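Local coordinates for protein 6-phospho-alpha-glucosidase (PDB 6VC6) that probably hydrolyses 6-phospho-alpha-glucosides as a family 4 glycosyl hydrolase, using NAD and a manganese ion, at residues Gly18-Phe30 against Asp317-Ala329. Residues are numbered along the deposited sequence; the frame is centred on the assembly and turned at random.
Sequences GFLKSFVRLQNEF and DAHAEMMIKVAEA. With NAD (nicotinamide-adenine-dinucleotide), chain G.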
ATOM      1  N   GLY A  18      -2.761 -15.295   4.427  1.00 45.08           N
ATOM      2  CA  GLY A  18      -2.194 -14.667   5.608  1.00 45.11           C
ATOM      3  C   GLY A  18      -3.231 -13.950   6.450  1.00 47.36           C
ATOM      4  O   GLY A  18      -3.076 -13.832   7.669  1.00 44.79           O
ATOM      5  N   PHE A  19      -4.302 -13.465   5.817  1.00 44.45           N
ATOM      6  CA  PHE A  19      -5.380 -12.831   6.569  1.00 44.92           C
ATOM      7  C   PHE A  19      -6.218 -13.865   7.310  1.00 47.33           C
ATOM      8  O   PHE A  19      -6.598 -13.649   8.467  1.00 47.48           O
ATOM      9  CB  PHE A  19      -6.260 -12.006   5.631  1.00 44.75           C
ATOM     10  CG  PHE A  19      -5.802 -10.586   5.461  1.00 41.69           C
ATOM     11  CD1 PHE A  19      -4.971 -10.234   4.411  1.00 43.63           C
ATOM     12  CD2 PHE A  19      -6.206  -9.603   6.349  1.00 42.03           C
ATOM     13  CE1 PHE A  19      -4.549  -8.927   4.252  1.00 46.41           C
ATOM     14  CE2 PHE A  19      -5.788  -8.294   6.195  1.00 43.57           C
ATOM     15  CZ  PHE A  19      -4.959  -7.957   5.143  1.00 44.87           C
ATOM     16  N   LEU A  20      -6.519 -14.992   6.659  1.00 39.50           N
ATOM     17  CA  LEU A  20      -7.340 -16.018   7.292  1.00 47.09           C
ATOM     18  C   LEU A  20      -6.648 -16.605   8.515  1.00 46.99           C
ATOM     19  O   LEU A  20      -7.301 -16.919   9.517  1.00 50.56           O
ATOM     20  CB  LEU A  20      -7.673 -17.120   6.285  1.00 41.22           C
ATOM     21  CG  LEU A  20      -8.271 -16.672   4.949  1.00 44.55           C
ATOM     22  CD1 LEU A  20      -8.600 -17.875   4.080  1.00 47.61           C
ATOM     23  CD2 LEU A  20      -9.507 -15.813   5.172  1.00 45.48           C
ATOM     24  N   LYS A  21      -5.323 -16.761   8.452  1.00 47.59           N
ATOM     25  CA  LYS A  21      -4.588 -17.264   9.607  1.00 49.83           C
ATOM     26  C   LYS A  21      -4.463 -16.205  10.694  1.00 54.18           C
ATOM     27  O   LYS A  21      -4.398 -16.542  11.882  1.00 52.68           O
ATOM     28  CB  LYS A  21      -3.207 -17.757   9.175  1.00 48.28           C
ATOM     29  CG  LYS A  21      -3.243 -19.020   8.329  1.00 52.82           C
ATOM     30  CD  LYS A  21      -2.250 -18.950   7.179  1.00 51.56           C
ATOM     31  CE  LYS A  21      -0.979 -19.719   7.492  1.00 59.99           C
ATOM     32  NZ  LYS A  21      -0.224 -20.059   6.254  1.00 64.29           N
ATOM     33  N   SER A  22      -4.427 -14.926  10.312  1.00 49.21           N
ATOM     34  CA  SER A  22      -4.373 -13.860  11.307  1.00 53.23           C
ATOM     35  C   SER A  22      -5.702 -13.720  12.036  1.00 51.55           C
ATOM     36  O   SER A  22      -5.728 -13.486  13.250  1.00 50.69           O
ATOM     37  CB  SER A  22      -3.982 -12.541  10.642  1.00 44.93           C
ATOM     38  OG  SER A  22      -2.648 -12.582  10.166  1.00 51.27           O
ATOM     39  N   PHE A  23      -6.818 -13.857  11.312  1.00 49.71           N
ATOM     40  CA  PHE A  23      -8.131 -13.810  11.947  1.00 51.05           C
ATOM     41  C   PHE A  23      -8.273 -14.882  13.018  1.00 54.79           C
ATOM     42  O   PHE A  23      -8.985 -14.681  14.010  1.00 51.37           O
ATOM     43  CB  PHE A  23      -9.232 -13.970  10.896  1.00 45.99           C
ATOM     44  CG  PHE A  23      -9.418 -12.764  10.018  1.00 49.26           C
ATOM     45  CD1 PHE A  23      -9.296 -11.486  10.535  1.00 50.16           C
ATOM     46  CD2 PHE A  23      -9.723 -12.912   8.674  1.00 49.54           C
ATOM     47  CE1 PHE A  23      -9.473 -10.376   9.728  1.00 53.12           C
ATOM     48  CE2 PHE A  23      -9.899 -11.806   7.862  1.00 47.19           C
ATOM     49  CZ  PHE A  23      -9.773 -10.537   8.390  1.00 46.57           C
ATOM     50  N   VAL A  24      -7.606 -16.023  12.837  1.00 55.70           N
ATOM     51  CA  VAL A  24      -7.645 -17.081  13.841  1.00 56.20           C
ATOM     52  C   VAL A  24      -6.800 -16.701  15.052  1.00 57.67           C
ATOM     53  O   VAL A  24      -7.192 -16.937  16.200  1.00 56.66           O
ATOM     54  CB  VAL A  24      -7.184 -18.413  13.221  1.00 57.27           C
ATOM     55  CG1 VAL A  24      -6.908 -19.445  14.304  1.00 61.01           C
ATOM     56  CG2 VAL A  24      -8.223 -18.928  12.235  1.00 52.26           C
ATOM     57  N   ARG A  25      -5.630 -16.103  14.817  1.00 55.58           N
ATOM     58  CA  ARG A  25      -4.728 -15.778  15.918  1.00 58.21           C
ATOM     59  C   ARG A  25      -5.282 -14.642  16.769  1.00 57.27           C
ATOM     60  O   ARG A  25      -5.323 -14.741  18.001  1.00 58.96           O
ATOM     61  CB  ARG A  25      -3.343 -15.428  15.374  1.00 60.83           C
ATOM     62  CG  ARG A  25      -2.527 -16.639  14.964  1.00 69.83           C
ATOM     63  CD  ARG A  25      -1.511 -16.290  13.893  1.00 71.04           C
ATOM     64  NE  ARG A  25      -0.872 -17.483  13.348  1.00 75.19           N
ATOM     65  CZ  ARG A  25      -0.228 -17.520  12.188  1.00 77.48           C
ATOM     66  NH1 ARG A  25      -0.133 -16.425  11.445  1.00 64.77           N
ATOM     67  NH2 ARG A  25       0.325 -18.651  11.769  1.00 81.25           N
ATOM     68  N   LEU A  26      -5.712 -13.552  16.130  1.00 56.51           N
ATOM     69  CA  LEU A  26      -6.342 -12.434  16.824  1.00 56.28           C
ATOM     70  C   LEU A  26      -7.838 -12.647  17.033  1.00 60.60           C
ATOM     71  O   LEU A  26      -8.608 -11.676  17.028  1.00 57.08           O
ATOM     72  CB  LEU A  26      -6.082 -11.133  16.063  1.00 59.15           C
ATOM     73  CG  LEU A  26      -4.666 -10.979  15.499  1.00 55.26           C
ATOM     74  CD1 LEU A  26      -4.538  -9.694  14.696  1.00 54.88           C
ATOM     75  CD2 LEU A  26      -3.627 -11.027  16.611  1.00 59.41           C
ATOM     76  N   GLN A  27      -8.265 -13.900  17.221  1.00 60.00           N
ATOM     77  CA  GLN A  27      -9.683 -14.202  17.385  1.00 60.36           C
ATOM     78  C   GLN A  27     -10.260 -13.522  18.622  1.00 61.82           C
ATOM     79  O   GLN A  27     -11.422 -13.099  18.621  1.00 61.38           O
ATOM     80  CB  GLN A  27      -9.873 -15.717  17.460  1.00 63.92           C
ATOM     81  CG  GLN A  27     -11.304 -16.194  17.626  1.00 67.01           C
ATOM     82  CD  GLN A  27     -11.392 -17.708  17.681  1.00 72.70           C
ATOM     83  OE1 GLN A  27     -10.417 -18.406  17.400  1.00 68.49           O
ATOM     84  NE2 GLN A  27     -12.560 -18.224  18.048  1.00 74.93           N
ATOM     85  N   ASN A  28      -9.462 -13.405  19.685  1.00 61.46           N
ATOM     86  CA  ASN A  28      -9.938 -12.760  20.903  1.00 66.07           C
ATOM     87  C   ASN A  28      -9.811 -11.243  20.836  1.00 61.78           C
ATOM     88  O   ASN A  28     -10.586 -10.532  21.485  1.00 69.80           O
ATOM     89  CB  ASN A  28      -9.177 -13.301  22.115  1.00 60.51           C
ATOM     90  CG  ASN A  28      -9.472 -14.766  22.380  1.00 69.96           C
ATOM     91  OD1 ASN A  28     -10.534 -15.272  22.018  1.00 69.12           O
ATOM     92  ND2 ASN A  28      -8.528 -15.456  23.011  1.00 78.21           N
ATOM     93  N   GLU A  29      -8.850 -10.731  20.064  1.00 63.64           N
ATOM     94  CA  GLU A  29      -8.710  -9.288  19.909  1.00 59.27           C
ATOM     95  C   GLU A  29      -9.757  -8.708  18.967  1.00 58.96           C
ATOM     96  O   GLU A  29     -10.179  -7.560  19.147  1.00 56.75           O
ATOM     97  CB  GLU A  29      -7.315  -8.943  19.385  1.00 62.74           C
ATOM     98  CG  GLU A  29      -6.168  -9.354  20.288  1.00 69.03           C
ATOM     99  CD  GLU A  29      -4.829  -8.866  19.768  1.00 72.84           C
ATOM    100  OE1 GLU A  29      -4.789  -8.338  18.637  1.00 69.46           O
ATOM    101  OE2 GLU A  29      -3.819  -9.011  20.488  1.00 87.77           O
ATOM    102  N   PHE A  30     -10.183  -9.477  17.969  1.00 61.29           N
ATOM    103  CA  PHE A  30     -11.074  -8.991  16.916  1.00 52.46           C
ATOM    104  C   PHE A  30     -12.165 -10.025  16.688  1.00 54.70           C
ATOM    105  O   PHE A  30     -12.069 -10.872  15.791  1.00 55.39           O
ATOM    106  CB  PHE A  30     -10.292  -8.713  15.629  1.00 52.71           C
ATOM    107  CG  PHE A  30     -11.084  -8.000  14.573  1.00 53.97           C
ATOM    108  CD1 PHE A  30     -11.585  -6.729  14.800  1.00 49.18           C
ATOM    109  CD2 PHE A  30     -11.314  -8.597  13.345  1.00 56.32           C
ATOM    110  CE1 PHE A  30     -12.310  -6.071  13.824  1.00 51.52           C
ATOM    111  CE2 PHE A  30     -12.038  -7.946  12.365  1.00 53.88           C
ATOM    112  CZ  PHE A  30     -12.536  -6.680  12.605  1.00 50.69           C
ATOM    113  N   ASP A 317       1.602 -12.461   7.893  1.00 59.87           N
ATOM    114  CA  ASP A 317       1.567 -12.201   9.327  1.00 54.82           C
ATOM    115  C   ASP A 317       1.509 -10.704   9.615  1.00 55.10           C
ATOM    116  O   ASP A 317       0.435 -10.153   9.856  1.00 54.07           O
ATOM    117  CB  ASP A 317       2.783 -12.821  10.017  1.00 59.69           C
ATOM    118  CG  ASP A 317       2.433 -13.483  11.336  1.00 66.75           C
ATOM    119  OD1 ASP A 317       1.233 -13.519  11.685  1.00 74.02           O
ATOM    120  OD2 ASP A 317       3.356 -13.966  12.024  1.00 69.57           O
ATOM    121  N   ALA A 318       2.674 -10.052   9.577  1.00 49.42           N
ATOM    122  CA  ALA A 318       2.745  -8.634   9.916  1.00 48.50           C
ATOM    123  C   ALA A 318       1.890  -7.790   8.978  1.00 53.09           C
ATOM    124  O   ALA A 318       1.292  -6.793   9.400  1.00 45.26           O
ATOM    125  CB  ALA A 318       4.197  -8.160   9.887  1.00 44.57           C
ATOM    126  N   HIS A 319       1.816  -8.175   7.703  1.00 46.30           N
ATOM    127  CA  HIS A 319       1.025  -7.410   6.744  1.00 44.04           C
ATOM    128  C   HIS A 319      -0.461  -7.482   7.073  1.00 50.58           C
ATOM    129  O   HIS A 319      -1.150  -6.456   7.107  1.00 47.00           O
ATOM    130  CB  HIS A 319       1.287  -7.914   5.325  1.00 41.30           C
ATOM    131  CG  HIS A 319       0.346  -7.353   4.305  1.00 49.38           C
ATOM    132  ND1 HIS A 319       0.499  -6.095   3.765  1.00 46.78           N
ATOM    133  CD2 HIS A 319      -0.762  -7.878   3.730  1.00 47.07           C
ATOM    134  CE1 HIS A 319      -0.474  -5.868   2.901  1.00 46.43           C
ATOM    135  NE2 HIS A 319      -1.252  -6.935   2.859  1.00 46.31           N
ATOM    136  N   ALA A 320      -0.972  -8.689   7.321  1.00 47.40           N
ATOM    137  CA  ALA A 320      -2.390  -8.840   7.628  1.00 45.88           C
ATOM    138  C   ALA A 320      -2.726  -8.324   9.020  1.00 47.71           C
ATOM    139  O   ALA A 320      -3.847  -7.853   9.249  1.00 42.72           O
ATOM    140  CB  ALA A 320      -2.804 -10.305   7.496  1.00 44.22           C
ATOM    141  N   GLU A 321      -1.779  -8.403   9.958  1.00 42.80           N
ATOM    142  CA  GLU A 321      -2.074  -8.009  11.330  1.00 49.29           C
ATOM    143  C   GLU A 321      -2.300  -6.511  11.452  1.00 48.42           C
ATOM    144  O   GLU A 321      -3.113  -6.074  12.272  1.00 46.19           O
ATOM    145  CB  GLU A 321      -0.946  -8.443  12.264  1.00 51.73           C
ATOM    146  CG  GLU A 321      -0.994  -9.909  12.645  1.00 55.49           C
ATOM    147  CD  GLU A 321      -0.095 -10.231  13.819  1.00 64.76           C
ATOM    148  OE1 GLU A 321       0.522  -9.295  14.371  1.00 69.52           O
ATOM    149  OE2 GLU A 321       0.000 -11.421  14.185  1.00 70.78           O
HETATM  150  N   MSE A 322      -1.609  -5.711  10.651  1.00 50.24           N
HETATM  151  CA  MSE A 322      -1.706  -4.275  10.819  1.00 52.93           C
HETATM  152  C   MSE A 322      -3.080  -3.753  10.429  1.00 47.87           C
HETATM  153  O   MSE A 322      -3.600  -2.832  11.054  1.00 42.29           O
HETATM  154  CB  MSE A 322      -0.663  -3.545   9.994  1.00 45.48           C
HETATM  155  CG  MSE A 322      -0.655  -2.079  10.330  1.00 70.00           C
HETATM  156 SE   MSE A 322       0.789  -1.102   9.508  1.00 88.91          SE
HETATM  157  CE  MSE A 322      -0.222  -0.366   8.026  1.00 48.44           C
HETATM  158  N   MSE A 323      -3.654  -4.324   9.377  1.00 41.49           N
HETATM  159  CA  MSE A 323      -4.993  -3.932   8.955  1.00 47.67           C
HETATM  160  C   MSE A 323      -6.011  -4.351  10.008  1.00 41.98           C
HETATM  161  O   MSE A 323      -6.968  -3.624  10.277  1.00 43.96           O
HETATM  162  CB  MSE A 323      -5.358  -4.541   7.595  1.00 48.44           C
HETATM  163  CG  MSE A 323      -6.758  -4.152   7.125  1.00 49.60           C
HETATM  164 SE   MSE A 323      -7.099  -4.364   5.212  1.00 58.00          SE
HETATM  165  CE  MSE A 323      -6.507  -2.619   4.580  1.00 44.88           C
ATOM    166  N   ILE A 324      -5.801  -5.524  10.609  1.00 41.73           N
ATOM    167  CA  ILE A 324      -6.690  -5.966  11.680  1.00 47.75           C
ATOM    168  C   ILE A 324      -6.553  -5.054  12.892  1.00 42.13           C
ATOM    169  O   ILE A 324      -7.551  -4.681  13.520  1.00 44.92           O
ATOM    170  CB  ILE A 324      -6.414  -7.435  12.047  1.00 47.68           C
ATOM    171  CG1 ILE A 324      -6.688  -8.349  10.853  1.00 37.89           C
ATOM    172  CG2 ILE A 324      -7.271  -7.854  13.235  1.00 43.69           C
ATOM    173  CD1 ILE A 324      -6.265  -9.779  11.084  1.00 48.06           C
ATOM    174  N   LYS A 325      -5.319  -4.675  13.235  1.00 41.30           N
ATOM    175  CA  LYS A 325      -5.112  -3.762  14.355  1.00 43.79           C
ATOM    176  C   LYS A 325      -5.734  -2.401  14.073  1.00 43.69           C
ATOM    177  O   LYS A 325      -6.240  -1.741  14.988  1.00 44.12           O
ATOM    178  CB  LYS A 325      -3.618  -3.619  14.651  1.00 46.87           C
ATOM    179  CG  LYS A 325      -2.959  -4.885  15.177  1.00 50.60           C
ATOM    180  CD  LYS A 325      -3.206  -5.068  16.664  1.00 58.30           C
ATOM    181  CE  LYS A 325      -2.618  -6.380  17.158  1.00 60.98           C
ATOM    182  NZ  LYS A 325      -1.220  -6.575  16.682  1.00 62.80           N
ATOM    183  N   VAL A 326      -5.705  -1.964  12.812  1.00 42.76           N
ATOM    184  CA  VAL A 326      -6.382  -0.724  12.441  1.00 45.42           C
ATOM    185  C   VAL A 326      -7.885  -0.865  12.639  1.00 40.06           C
ATOM    186  O   VAL A 326      -8.551   0.049  13.142  1.00 42.57           O
ATOM    187  CB  VAL A 326      -6.031  -0.335  10.992  1.00 43.26           C
ATOM    188  CG1 VAL A 326      -6.994   0.720  10.470  1.00 40.17           C
ATOM    189  CG2 VAL A 326      -4.599   0.170  10.910  1.00 37.10           C
ATOM    190  N   ALA A 327      -8.442  -2.018  12.259  1.00 35.22           N
ATOM    191  CA  ALA A 327      -9.865  -2.258  12.474  1.00 45.38           C
ATOM    192  C   ALA A 327     -10.197  -2.316  13.960  1.00 36.94           C
ATOM    193  O   ALA A 327     -11.276  -1.881  14.377  1.00 41.84           O
ATOM    194  CB  ALA A 327     -10.293  -3.549  11.776  1.00 39.58           C
ATOM    195  N   GLU A 328      -9.282  -2.850  14.772  1.00 42.01           N
ATOM    196  CA  GLU A 328      -9.496  -2.881  16.217  1.00 45.06           C
ATOM    197  C   GLU A 328      -9.519  -1.472  16.795  1.00 43.51           C
ATOM    198  O   GLU A 328     -10.407  -1.128  17.584  1.00 44.78           O
ATOM    199  CB  GLU A 328      -8.411  -3.716  16.894  1.00 46.81           C
ATOM    200  CG  GLU A 328      -8.483  -5.203  16.607  1.00 50.04           C
ATOM    201  CD  GLU A 328      -7.332  -5.964  17.233  1.00 52.36           C
ATOM    202  OE1 GLU A 328      -6.967  -7.035  16.706  1.00 56.50           O
ATOM    203  OE2 GLU A 328      -6.789  -5.487  18.252  1.00 56.33           O
ATOM    204  N   ALA A 329      -8.541  -0.644  16.416  1.00 43.53           N
ATOM    205  CA  ALA A 329      -8.496   0.729  16.908  1.00 40.33           C
ATOM    206  C   ALA A 329      -9.734   1.512  16.496  1.00 41.47           C
ATOM    207  O   ALA A 329     -10.202   2.375  17.247  1.00 36.17           O
ATOM    208  CB  ALA A 329      -7.233   1.426  16.402  1.00 41.59           C
TER
HETATM  209  PA  NAD G 503      -2.704 -10.483  -6.553  1.00 40.71           P
HETATM  210  O1A NAD G 503      -2.112 -11.743  -5.969  1.00 40.30           O
HETATM  211  O2A NAD G 503      -2.828 -10.332  -8.050  1.00 43.12           O
HETATM  212  O5B NAD G 503      -4.159 -10.256  -5.907  1.00 43.04           O
HETATM  213  C5B NAD G 503      -5.080  -9.347  -6.500  1.00 41.79           C
HETATM  214  C4B NAD G 503      -6.482  -9.928  -6.426  1.00 40.45           C
HETATM  215  O4B NAD G 503      -7.448  -8.889  -6.604  1.00 41.15           O
HETATM  216  C3B NAD G 503      -6.698 -10.946  -7.534  1.00 40.41           C
HETATM  217  O3B NAD G 503      -7.204 -12.160  -6.974  1.00 40.36           O
HETATM  218  C2B NAD G 503      -7.743 -10.333  -8.440  1.00 39.24           C
HETATM  219  O2B NAD G 503      -8.657 -11.328  -8.903  1.00 43.08           O
HETATM  220  C1B NAD G 503      -8.436  -9.326  -7.538  1.00 38.24           C
HETATM  221  N9A NAD G 503      -8.996  -8.188  -8.308  1.00 37.31           N
HETATM  222  C8A NAD G 503      -8.409  -7.530  -9.326  1.00 43.58           C
HETATM  223  N7A NAD G 503      -9.219  -6.547  -9.800  1.00 42.42           N
HETATM  224  C5A NAD G 503     -10.354  -6.575  -9.077  1.00 39.88           C
HETATM  225  C6A NAD G 503     -11.628  -5.817  -9.047  1.00 40.55           C
HETATM  226  N6A NAD G 503     -11.859  -4.799  -9.911  1.00 40.85           N
HETATM  227  N1A NAD G 503     -12.552  -6.175  -8.128  1.00 42.71           N
HETATM  228  C2A NAD G 503     -12.339  -7.184  -7.262  1.00 42.51           C
HETATM  229  N3A NAD G 503     -11.211  -7.912  -7.234  1.00 43.05           N
HETATM  230  C4A NAD G 503     -10.202  -7.662  -8.101  1.00 38.87           C
HETATM  231  O3  NAD G 503      -1.902  -9.207  -5.984  1.00 40.65           O
HETATM  232  PN  NAD G 503      -1.067  -9.249  -4.610  1.00 40.40           P
HETATM  233  O1N NAD G 503       0.403  -9.328  -4.949  1.00 36.68           O
HETATM  234  O2N NAD G 503      -1.692 -10.247  -3.664  1.00 35.23           O
HETATM  235  O5D NAD G 503      -1.376  -7.770  -4.063  1.00 37.98           O
HETATM  236  C5D NAD G 503      -2.620  -7.486  -3.427  1.00 37.33           C
HETATM  237  C4D NAD G 503      -2.768  -5.976  -3.319  1.00 40.68           C
HETATM  238  O4D NAD G 503      -2.303  -5.529  -2.043  1.00 39.64           O
HETATM  239  C3D NAD G 503      -1.920  -5.279  -4.373  1.00 39.39           C
HETATM  240  O3D NAD G 503      -2.707  -4.270  -5.010  1.00 39.87           O
HETATM  241  C2D NAD G 503      -0.814  -4.608  -3.593  1.00 36.49           C
HETATM  242  O2D NAD G 503      -0.424  -3.377  -4.202  1.00 38.34           O
HETATM  243  C1D NAD G 503      -1.480  -4.380  -2.250  1.00 39.43           C
HETATM  244  N1N NAD G 503      -0.515  -4.183  -1.171  1.00 38.32           N
HETATM  245  C2N NAD G 503      -0.482  -2.976  -0.606  1.00 39.57           C
HETATM  246  C3N NAD G 503       0.396  -2.691   0.424  1.00 42.64           C
HETATM  247  C7N NAD G 503       0.393  -1.316   1.020  1.00 41.80           C
HETATM  248  O7N NAD G 503       1.308  -0.977   1.752  1.00 39.00           O
HETATM  249  N7N NAD G 503      -0.612  -0.494   0.718  1.00 37.90           N
HETATM  250  C4N NAD G 503       1.247  -3.688   0.884  1.00 42.72           C
HETATM  251  C5N NAD G 503       1.198  -4.939   0.277  1.00 41.64           C
HETATM  252  C6N NAD G 503       0.293  -5.167  -0.756  1.00 38.14           C
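Ala320 CB sits over the centre of the Phe19 ring, 3.5 Å from the centroid, in a CH-pi contact. Met323 CB lies at the edge of the same ring. The selenium of Met323, a selenomethionine, lies obliquely 5.2 Å from the centroid, a Met-aromatic contact. The His319 ring meets Phe19 with its plane turned by 84°. His319 CE1 comes within 3.2 Å of C5N of the NAD nicotinamide, while ND1 bonds to Asp171. Replacing Phe19 by an alanine is likely to leave Ala320 CB and Met323 CB without the ring they pack against.

Ser22 OG bonds back to Gly18 O at 2.8 Å, while Ser22 CB touches Ile324 CD1. Ile324 splits its branches: CD1 lies 3.5 Å from Phe23 CD1, and CG2, anti to the backbone N, meets Leu26 CD1 at 3.6 Å and Phe30.

At the exposed side, Arg25 NH1 forms a salt bridge with Asp317 OD1 at 3.2 Å. Glu29 OE1 and Glu328 OE1, both acceptors, lie 3.2 Å apart, their carboxylate planes at 84°. Lys334, bridged to Glu328 OE2, and perhaps Lys325 probably ease these like charges. Helices 18-25 and 318-329 cross at -57°. No hydrogen bond joins the segments, so apolar packing and one salt bridge hold helix 16-25, which follows strand 4-9 as in a Rossmann fold, against the helix bringing His319 to NAD.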